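Local coordinates for protein hypothetic aldehyde deformylating oxygenase (Sulfolobus tokodaii, PDB 5V4T) that binds iron in a ferritin-like helical bundle and shows aldehyde deformylating oxygenase activity, probably as a diiron oxidoreductase, at residues F6-P9 with Q10-E14; V113-T116 with V117-I121; L187-I191 with Q192-N196; A204-N207 with K208-S212. All coordinates share one frame; numbering follows the deposited sequence.

Contact 1. Residues F6-P9 with Q10-E14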
loop_
_atom_site.group_PDB
_atom_site.type_symbol
_atom_site.label_atom_id
_atom_site.label_comp_id
_atom_site.label_asym_id
_atom_site.label_seq_id
_atom_site.Cartn_x
_atom_site.Cartn_y
_atom_site.Cartn_z
ATOM N N PHE A 6 -13.033 17.964 -10.766
ATOM C CA PHE A 6 -12.772 19.319 -10.332
ATOM C C PHE A 6 -13.937 19.960 -9.628
ATOM O O PHE A 6 -13.745 20.963 -8.909
ATOM C CB PHE A 6 -12.196 20.195 -11.490
ATOM C CG PHE A 6 -10.773 19.923 -11.765
ATOM C CD1 PHE A 6 -9.830 20.170 -10.797
ATOM C CD2 PHE A 6 -10.371 19.339 -12.920
ATOM C CE1 PHE A 6 -8.507 19.876 -11.033
ATOM C CE2 PHE A 6 -9.056 19.027 -13.153
ATOM C CZ PHE A 6 -8.125 19.320 -12.212
ATOM N N SER A 7 -15.131 19.388 -9.737
ATOM C CA SER A 7 -16.215 19.862 -8.925
ATOM C C SER A 7 -16.244 19.254 -7.526
ATOM O O SER A 7 -17.021 19.634 -6.683
ATOM C CB SER A 7 -17.529 19.674 -9.675
ATOM O OG SER A 7 -17.725 18.381 -10.060
ATOM N N THR A 8 -15.364 18.310 -7.257
ATOM C CA THR A 8 -15.127 17.854 -5.897
ATOM C C THR A 8 -14.420 18.949 -5.064
ATOM O O THR A 8 -13.508 19.615 -5.565
ATOM C CB THR A 8 -14.321 16.536 -5.988
ATOM O OG1 THR A 8 -15.000 15.643 -6.894
ATOM C CG2 THR A 8 -14.090 15.873 -4.621
ATOM N N PRO A 9 -14.780 19.086 -3.785
ATOM C CA PRO A 9 -14.094 20.066 -2.949
ATOM C C PRO A 9 -12.594 19.897 -2.887
ATOM O O PRO A 9 -12.066 18.788 -2.906
ATOM C CB PRO A 9 -14.767 19.912 -1.581
ATOM C CG PRO A 9 -16.142 19.437 -1.926
ATOM C CD PRO A 9 -15.874 18.444 -3.020
ATOM N N GLN A 10 -11.888 21.011 -2.813
ATOM C CA GLN A 10 -10.460 20.982 -2.872
ATOM C C GLN A 10 -9.804 20.130 -1.787
ATOM O O GLN A 10 -8.885 19.392 -2.077
ATOM C CB GLN A 10 -9.935 22.420 -2.805
ATOM C CG GLN A 10 -8.441 22.442 -2.957
ATOM C CD GLN A 10 -7.916 23.852 -2.939
ATOM O OE1 GLN A 10 -8.173 24.614 -3.859
ATOM N NE2 GLN A 10 -7.212 24.212 -1.884
ATOM N N GLU A 11 -10.239 20.244 -0.551
ATOM C CA GLU A 11 -9.633 19.441 0.554
ATOM C C GLU A 11 -9.795 17.921 0.339
ATOM O O GLU A 11 -8.946 17.102 0.720
ATOM C CB GLU A 11 -10.278 19.822 1.896
ATOM C CG GLU A 11 -9.777 21.119 2.522
ATOM C CD GLU A 11 -10.206 21.271 4.003
ATOM O OE1 GLU A 11 -11.321 20.834 4.382
ATOM O OE2 GLU A 11 -9.422 21.823 4.807
ATOM N N ILE A 12 -10.893 17.587 -0.317
ATOM C CA ILE A 12 -11.190 16.178 -0.662
ATOM C C ILE A 12 -10.268 15.732 -1.767
ATOM O O ILE A 12 -9.605 14.703 -1.683
ATOM C CB ILE A 12 -12.627 16.042 -1.080
ATOM C CG1 ILE A 12 -13.560 16.504 0.046
ATOM C CG2 ILE A 12 -12.887 14.584 -1.496
ATOM C CD1 ILE A 12 -13.497 15.675 1.298
ATOM N N ARG A 13 -10.131 16.523 -2.827
ATOM C CA ARG A 13 -9.120 16.212 -3.819
ATOM C C ARG A 13 -7.716 16.118 -3.263
ATOM O O ARG A 13 -6.936 15.221 -3.666
ATOM C CB ARG A 13 -9.133 17.195 -4.993
ATOM C CG ARG A 13 -10.340 17.077 -5.885
ATOM C CD ARG A 13 -10.256 18.037 -7.072
ATOM N NE ARG A 13 -10.879 19.264 -6.654
ATOM C CZ ARG A 13 -10.282 20.450 -6.588
ATOM N NH1 ARG A 13 -9.023 20.607 -6.942
ATOM N NH2 ARG A 13 -10.993 21.482 -6.176
ATOM N N GLU A 14 -7.350 17.032 -2.349
ATOM C CA GLU A 14 -6.018 16.990 -1.776
ATOM C C GLU A 14 -5.756 15.711 -0.999
ATOM O O GLU A 14 -4.663 15.143 -1.063
ATOM C CB GLU A 14 -5.771 18.169 -0.832
ATOM C CG GLU A 14 -5.472 19.403 -1.690
ATOM C CD GLU A 14 -5.426 20.696 -0.891
ATOM O OE1 GLU A 14 -5.701 20.684 0.337
ATOM O OE2 GLU A 14 -5.149 21.725 -1.544
#

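Contact 2. Residues V113-T116 with V117-I121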
loop_
_atom_site.group_PDB
_atom_site.type_symbol
_atom_site.label_atom_id
_atom_site.label_comp_id
_atom_site.label_asym_id
_atom_site.label_seq_id
_atom_site.Cartn_x
_atom_site.Cartn_y
_atom_site.Cartn_z
ATOM N N VAL A 113 -1.828 -4.277 5.906
ATOM C CA VAL A 113 -2.231 -3.287 6.932
ATOM C C VAL A 113 -2.362 -1.887 6.314
ATOM O O VAL A 113 -3.497 -1.361 6.251
ATOM C CB VAL A 113 -1.235 -3.277 8.084
ATOM C CG1 VAL A 113 -1.705 -2.216 9.069
ATOM C CG2 VAL A 113 -1.201 -4.623 8.749
ATOM N N LEU A 114 -1.294 -1.318 5.808
ATOM C CA LEU A 114 -1.304 0.053 5.289
ATOM C C LEU A 114 -2.212 0.187 4.097
ATOM O O LEU A 114 -3.064 1.066 4.087
ATOM C CB LEU A 114 0.093 0.521 4.926
ATOM C CG LEU A 114 0.918 0.801 6.141
ATOM C CD1 LEU A 114 2.344 0.802 5.681
ATOM C CD2 LEU A 114 0.479 2.195 6.668
ATOM N N ALA A 115 -2.029 -0.650 3.094
ATOM C CA ALA A 115 -2.843 -0.536 1.859
ATOM C C ALA A 115 -4.293 -0.782 2.162
ATOM O O ALA A 115 -5.163 -0.130 1.574
ATOM C CB ALA A 115 -2.364 -1.458 0.749
ATOM N N THR A 116 -4.606 -1.736 3.061
ATOM C CA THR A 116 -5.951 -2.029 3.443
ATOM C C THR A 116 -6.670 -0.777 3.959
ATOM O O THR A 116 -7.793 -0.448 3.530
ATOM C CB THR A 116 -6.005 -3.188 4.496
ATOM O OG1 THR A 116 -5.327 -4.340 3.957
ATOM C CG2 THR A 116 -7.432 -3.497 4.851
ATOM N N VAL A 117 -5.975 -0.003 4.813
ATOM C CA VAL A 117 -6.518 1.254 5.329
ATOM C C VAL A 117 -6.643 2.350 4.249
ATOM O O VAL A 117 -7.700 2.976 4.104
ATOM C CB VAL A 117 -5.688 1.733 6.510
ATOM C CG1 VAL A 117 -6.094 3.133 6.932
ATOM C CG2 VAL A 117 -5.860 0.738 7.635
ATOM N N GLY A 118 -5.599 2.500 3.453
ATOM C CA GLY A 118 -5.595 3.529 2.433
ATOM C C GLY A 118 -6.664 3.280 1.390
ATOM O O GLY A 118 -7.394 4.190 0.951
ATOM N N LEU A 119 -6.805 2.024 0.994
ATOM C CA LEU A 119 -7.798 1.644 -0.010
ATOM C C LEU A 119 -9.227 1.791 0.537
ATOM O O LEU A 119 -10.152 2.198 -0.175
ATOM C CB LEU A 119 -7.572 0.216 -0.505
ATOM C CG LEU A 119 -6.323 0.062 -1.350
ATOM C CD1 LEU A 119 -5.921 -1.377 -1.556
ATOM C CD2 LEU A 119 -6.505 0.741 -2.688
ATOM N N LYS A 120 -9.433 1.455 1.820
ATOM C CA LYS A 120 -10.733 1.706 2.472
ATOM C C LYS A 120 -11.086 3.176 2.368
ATOM O O LYS A 120 -12.220 3.533 1.998
ATOM C CB LYS A 120 -10.660 1.302 3.959
ATOM C CG LYS A 120 -11.763 1.928 4.822
ATOM C CD LYS A 120 -11.439 1.697 6.324
ATOM C CE LYS A 120 -12.255 2.584 7.267
ATOM N NZ LYS A 120 -13.668 2.073 7.190
ATOM N N ILE A 121 -10.181 4.045 2.723
ATOM C CA ILE A 121 -10.457 5.471 2.669
ATOM C C ILE A 121 -10.729 5.915 1.235
ATOM O O ILE A 121 -11.700 6.583 0.958
ATOM C CB ILE A 121 -9.308 6.287 3.255
ATOM C CG1 ILE A 121 -9.122 5.954 4.753
ATOM C CG2 ILE A 121 -9.497 7.761 2.991
ATOM C CD1 ILE A 121 -7.793 6.457 5.257
#

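Contact 3. Residues L187-I191 with Q192-N196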
loop_
_atom_site.group_PDB
_atom_site.type_symbol
_atom_site.label_atom_id
_atom_site.label_comp_id
_atom_site.label_asym_id
_atom_site.label_seq_id
_atom_site.Cartn_x
_atom_site.Cartn_y
_atom_site.Cartn_z
ATOM N N LEU A 187 -10.886 14.573 5.147
ATOM C CA LEU A 187 -11.792 13.622 4.549
ATOM C C LEU A 187 -12.823 13.087 5.545
ATOM O O LEU A 187 -13.678 12.306 5.153
ATOM C CB LEU A 187 -11.020 12.460 3.937
ATOM C CG LEU A 187 -9.867 12.772 2.973
ATOM C CD1 LEU A 187 -9.235 11.540 2.359
ATOM C CD2 LEU A 187 -10.312 13.698 1.880
ATOM N N GLY A 188 -12.743 13.496 6.815
ATOM C CA GLY A 188 -13.760 13.123 7.803
ATOM C C GLY A 188 -13.371 11.924 8.689
ATOM O O GLY A 188 -14.151 11.503 9.521
ATOM N N TYR A 189 -12.142 11.458 8.589
ATOM C CA TYR A 189 -11.653 10.284 9.344
ATOM C C TYR A 189 -10.957 10.713 10.618
ATOM O O TYR A 189 -10.349 11.766 10.670
ATOM C CB TYR A 189 -10.676 9.477 8.514
ATOM C CG TYR A 189 -11.383 8.847 7.355
ATOM C CD1 TYR A 189 -11.971 7.598 7.484
ATOM C CD2 TYR A 189 -11.539 9.506 6.151
ATOM C CE1 TYR A 189 -12.701 7.032 6.466
ATOM C CE2 TYR A 189 -12.280 8.933 5.115
ATOM C CZ TYR A 189 -12.832 7.698 5.276
ATOM O OH TYR A 189 -13.578 7.156 4.230
ATOM N N SER A 190 -11.112 9.867 11.625
ATOM C CA SER A 190 -10.393 9.977 12.879
ATOM C C SER A 190 -9.091 9.192 12.793
ATOM O O SER A 190 -9.162 7.997 12.525
ATOM C CB SER A 190 -11.215 9.367 13.965
ATOM O OG SER A 190 -10.422 9.056 15.084
ATOM N N ILE A 191 -7.957 9.826 13.044
ATOM C CA ILE A 191 -6.669 9.127 13.041
ATOM C C ILE A 191 -6.681 8.019 14.100
ATOM O O ILE A 191 -6.234 6.893 13.816
ATOM C CB ILE A 191 -5.470 10.045 13.251
ATOM C CG1 ILE A 191 -5.378 11.077 12.128
ATOM C CG2 ILE A 191 -4.152 9.290 13.327
ATOM C CD1 ILE A 191 -4.838 10.446 10.831
ATOM N N GLN A 192 -7.179 8.309 15.322
ATOM C CA GLN A 192 -7.323 7.230 16.285
ATOM C C GLN A 192 -8.115 6.017 15.802
ATOM O O GLN A 192 -7.712 4.835 16.054
ATOM C CB GLN A 192 -7.935 7.703 17.624
ATOM C CG GLN A 192 -7.867 6.616 18.730
ATOM C CD GLN A 192 -6.421 6.255 19.087
ATOM O OE1 GLN A 192 -5.690 7.096 19.648
ATOM N NE2 GLN A 192 -5.985 5.007 18.789
ATOM N N GLU A 193 -9.232 6.221 15.134
ATOM C CA GLU A 193 -10.070 5.109 14.650
ATOM C C GLU A 193 -9.286 4.347 13.575
ATOM O O GLU A 193 -9.359 3.156 13.533
ATOM C CB GLU A 193 -11.469 5.492 14.121
ATOM C CG GLU A 193 -12.404 5.959 15.211
ATOM C CD GLU A 193 -13.814 6.308 14.721
ATOM O OE1 GLU A 193 -14.131 6.080 13.529
ATOM O OE2 GLU A 193 -14.606 6.836 15.545
ATOM N N LEU A 194 -8.541 5.053 12.761
ATOM C CA LEU A 194 -7.711 4.373 11.737
ATOM C C LEU A 194 -6.616 3.541 12.345
ATOM O O LEU A 194 -6.392 2.418 11.913
ATOM C CB LEU A 194 -7.098 5.423 10.794
ATOM C CG LEU A 194 -8.075 6.082 9.890
ATOM C CD1 LEU A 194 -7.344 7.136 9.104
ATOM C CD2 LEU A 194 -8.876 5.171 8.967
ATOM N N VAL A 195 -5.916 4.053 13.365
ATOM C CA VAL A 195 -4.941 3.275 14.086
ATOM C C VAL A 195 -5.579 2.090 14.816
ATOM O O VAL A 195 -5.028 0.999 14.807
ATOM C CB VAL A 195 -4.119 4.167 15.080
ATOM C CG1 VAL A 195 -3.213 3.337 15.971
ATOM C CG2 VAL A 195 -3.312 5.207 14.272
ATOM N N ASN A 196 -6.788 2.272 15.387
ATOM C CA ASN A 196 -7.499 1.117 15.943
ATOM C C ASN A 196 -7.757 0.039 14.915
ATOM O O ASN A 196 -7.619 -1.135 15.231
ATOM C CB ASN A 196 -8.816 1.484 16.659
ATOM C CG ASN A 196 -8.615 2.453 17.809
ATOM O OD1 ASN A 196 -7.523 2.610 18.349
ATOM N ND2 ASN A 196 -9.670 3.145 18.140
HETATM O O HOH W 1 -12.903 7.674 11.221
#

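Contact 4. Residues A204-N207 with K208-S212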
loop_
_atom_site.group_PDB
_atom_site.type_symbol
_atom_site.label_atom_id
_atom_site.label_comp_id
_atom_site.label_asym_id
_atom_site.label_seq_id
_atom_site.Cartn_x
_atom_site.Cartn_y
_atom_site.Cartn_z
ATOM N N ALA A 204 -5.232 -9.786 12.902
ATOM C CA ALA A 204 -5.788 -10.722 11.907
ATOM C C ALA A 204 -4.689 -11.378 11.073
ATOM O O ALA A 204 -4.744 -12.559 10.829
ATOM C CB ALA A 204 -6.709 -9.940 10.987
ATOM N N ARG A 205 -3.700 -10.602 10.640
ATOM C CA ARG A 205 -2.626 -11.152 9.816
ATOM C C ARG A 205 -1.795 -12.099 10.632
ATOM O O ARG A 205 -1.453 -13.201 10.157
ATOM C CB ARG A 205 -1.739 -10.109 9.173
ATOM C CG ARG A 205 -2.490 -9.019 8.374
ATOM C CD ARG A 205 -3.472 -9.548 7.308
ATOM N NE ARG A 205 -4.142 -8.410 6.603
ATOM C CZ ARG A 205 -5.151 -8.520 5.702
ATOM N NH1 ARG A 205 -5.668 -9.713 5.433
ATOM N NH2 ARG A 205 -5.668 -7.437 5.088
ATOM N N ILE A 206 -1.492 -11.710 11.866
ATOM C CA ILE A 206 -0.774 -12.622 12.768
ATOM C C ILE A 206 -1.543 -13.897 13.046
ATOM O O ILE A 206 -0.971 -14.991 13.038
ATOM C CB ILE A 206 -0.354 -11.925 14.080
ATOM C CG1 ILE A 206 0.703 -10.873 13.768
ATOM C CG2 ILE A 206 0.092 -12.981 15.099
ATOM C CD1 ILE A 206 1.022 -9.937 14.901
ATOM N N ASN A 207 -2.832 -13.794 13.314
ATOM C CA ASN A 207 -3.629 -14.975 13.474
ATOM C C ASN A 207 -3.585 -15.938 12.276
ATOM O O ASN A 207 -3.551 -17.172 12.444
ATOM C CB ASN A 207 -5.033 -14.592 13.767
ATOM C CG ASN A 207 -5.193 -13.979 15.153
ATOM O OD1 ASN A 207 -4.305 -14.084 15.980
ATOM N ND2 ASN A 207 -6.369 -13.441 15.428
ATOM N N LYS A 208 -3.581 -15.370 11.079
ATOM C CA LYS A 208 -3.559 -16.177 9.862
ATOM C C LYS A 208 -2.195 -16.873 9.703
ATOM O O LYS A 208 -2.131 -18.055 9.357
ATOM C CB LYS A 208 -3.810 -15.289 8.668
ATOM C CG LYS A 208 -5.278 -15.196 8.315
ATOM C CD LYS A 208 -5.678 -16.407 7.461
ATOM C CE LYS A 208 -6.690 -16.084 6.377
ATOM N NZ LYS A 208 -7.649 -17.216 6.198
ATOM N N ILE A 209 -1.124 -16.148 10.025
ATOM C CA ILE A 209 0.238 -16.717 10.034
ATOM C C ILE A 209 0.329 -17.920 11.009
ATOM O O ILE A 209 0.877 -18.981 10.675
ATOM C CB ILE A 209 1.357 -15.726 10.355
ATOM C CG1 ILE A 209 1.478 -14.615 9.274
ATOM C CG2 ILE A 209 2.683 -16.409 10.583
ATOM C CD1 ILE A 209 2.270 -13.465 9.732
ATOM N N LEU A 210 -0.207 -17.730 12.210
ATOM C CA LEU A 210 -0.201 -18.785 13.205
ATOM C C LEU A 210 -1.127 -19.955 12.905
ATOM O O LEU A 210 -0.886 -21.049 13.410
ATOM C CB LEU A 210 -0.423 -18.201 14.607
ATOM C CG LEU A 210 0.746 -17.333 15.019
ATOM C CD1 LEU A 210 0.473 -16.742 16.382
ATOM C CD2 LEU A 210 2.102 -17.987 15.081
ATOM N N GLY A 211 -2.148 -19.724 12.106
ATOM C CA GLY A 211 -3.101 -20.765 11.715
ATOM C C GLY A 211 -2.764 -21.588 10.503
ATOM O O GLY A 211 -3.472 -22.557 10.259
ATOM N N SER A 212 -1.682 -21.271 9.767
ATOM C CA SER A 212 -1.357 -21.962 8.487
ATOM C C SER A 212 -0.958 -23.418 8.625
ATOM O O SER A 212 -0.180 -23.694 9.532
ATOM C CB SER A 212 -0.195 -21.291 7.785
ATOM O OG SER A 212 -0.469 -19.935 7.602
#

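Contact 1. Residues F6-P9 with Q10-E14
R13 reaches back along its own helix start and grips the carbonyl oxygen of T8 side-on. R13 NE donates to T8 O at 2.9 Å in a fairly straight bond. R13 NH2 donates to the same T8 O at 3.2 Å, less straight. T8 O lies in the guanidinium plane, within reach of both N-H groups. A bend in the R13 chain (chi3 -90°) turns the flat group onto this oxygen. The two faces of the guanidinium meet different residues. F6 CD1 comes over one face, 4.0 Å from R13 NH1. The backbone CA of Q10 lies above the opposite face, toward its rim. R13 NH1 lies at the edge of the F6 ring, near its plane, and the two planes are 60° apart, so the groups are not stacked. A lysine in place of R13 would probably lose the two-nitrogen grip on T8 O and the flat surface that meets F6. T8 and I12 cross at about a right angle, with T8 CG2 3.6 Å from I12 CG2. T8 OG1 turns elsewhere, to N4 O. P9 is the N-cap residue. Its carbonyl O accepts from R13 N at 3.0 Å, the first regular helical bond, and weakly from I12 N. P9 CB also packs on I12 CG1 at 4.0 Å. The turn leads from the N-terminal loop into helix 10-23. Around it F6 touches D71, R13 touches W5, T8 touches L131, and I12 packs on Y129, next to the end of helix 98-128.

Contact 2. Residues V113-T116 with V117-I121
From V113 to K120 the backbone runs in helical register, with V117 N, G118 N, L119 N and K120 N each bonded to the carbonyl oxygen four residues earlier. The shortest of these four is L119 N to A115 O, 2.8 Å. The helix widens into a pi-type turn at 113-115, where V113 has a phi of -123°. The L119 side chain folds back along the helix. Its CG stands beside the backbone N (chi1 -70°), which lays the branch against A115. L119 CG comes 3.2 Å from A115 O, and L119 CD1 is 4.2 Å from A115 CB. V117 CG2 sits 3.5 Å from V113 O in a similar way. This is helix 98-128 of a ferritin-like diiron bundle. Iron ligand E111 lies just before the segment, and E145 and H148 come from helix 132-155. The side chain of A115 is about 7 Å from the bound iron. L119 faces helix 132-155, where it touches I138, I141, I142 and E145. F23 of helix 10-23 covers both A115 and L119. An alanine at L119 would probably open a gap between these helices and remove an apolar neighbour of the E145 side chain. T116 OG1 turns back along the helix and is hydrogen-bonded to E111 O; R205 NH2 of helix 191-211 adds a weak bond to it. K120 CB passes 3.4 Å from T116 O, and its chain then leads away to a salt bridge between K120 NZ and E124. V117 packs on M198 of helix 191-211.

Contact 3. Residues L187-I191 with Q192-N196
S190 caps the start of helix 191-211 with its side chain. S190 OG accepts from E193 N at 3.1 Å in a nearly straight bond. With OG turned away from its own backbone N (chi1 161°), the oxygen faces the first turn. In return, E193 folds its CB and CG alongside S190, with E193 CG 3.8 Å from S190 CB. Its carboxylate does not bond S190 N directly. A water joins them: it accepts from S190 N at 2.9 Å and donates to E193 OE1 at 3.1 Å. This resembles a capping box, but only one of its two bonds is direct; a water stands in the other. S190 O continues the pattern by accepting from L194 N at 3.0 Å. The residue before the cap adds an apolar link. Y189 CB meets L194 CD1 at 4.1 Å, a hydrophobic staple across the cap. One turn on, I191 CG2 is 4.3 Å from V195 CG2. On the outer side, the Q192 chain bends so that Q192 NE2 donates to N196 OD1 at 2.9 Å, from above the carbonyl plane of N196. Farther out, the Y189 ring has L187 CB at its edge, in plane. Y189 OH is hydrogen-bonded to E124, and the ring also packs on T125 of helix 98-128. I191 touches K178, and V195 touches V174, both on helix 159-179. The chemistry implies a helix start held in two ways: S190 OG takes up the N-H of E193 and the water links S190 N to its carboxylate, while the staple ties the loop to the apolar side.

Contact 4. Residues A204-N207 with K208-S212
With chi1 at -67° in I206 and -66° in L210, the branches I206 CG2 and L210 CD1 are brought together, 4.0 Å apart. The side chains lie side by side and point the same way, one turn apart on helix 191-211. This is i to i+4 packing near the C-terminal end of the last helix of a ferritin-like bundle. L210 CG also rests 3.5 Å from I206 O. That same oxygen accepts from L210 N at 3.0 Å. I209 CG1 lies beside R205 O in a similar way, at 3.4 Å. Regular bonds run from K208 N to A204 O and from I209 N to R205 O. The last one, from G211 N to N207 O, is 2.9 Å long but more bent. K208 sets its CB 3.5 Å from R205 O, and its tail then bends away from the turn. Both I206 and L210 pack on V163 of helix 159-179, as does I209. I209 and K208 also touch L153 of helix 132-155. R205 reaches helix 98-128, where R205 NE is hydrogen-bonded to G112 O, next in sequence to iron ligand E111. The side chain of R205 is still about 11 Å from the bound iron, which puts it beyond direct coordination. The modelled chain stops at S212, whose carbonyl oxygen is hydrogen-bonded to K159 NZ. The S212 side chain turns back over the final turn, and S212 OG donates to K208 O at 3.1 Å.

All four contacts are local, so none closes a long loop. They follow in series along the chain, without nesting or crossing. Contact 1 starts helix 10-23, contact 2 lies in the middle of helix 98-128 beside the iron site, and contacts 3 and 4 sit toward the two ends of helix 191-211. Contact 1 touches contact 3 where I12 meets L187. Contact 2 meets contact 3 through I121 and V117, which pack on L187, Y189 and L194. Contact 2 also approaches contact 4, with T116 next to R205. Contacts 1 and 4 lie on opposite sides of the chain's centre, about 39 Å apart between centres.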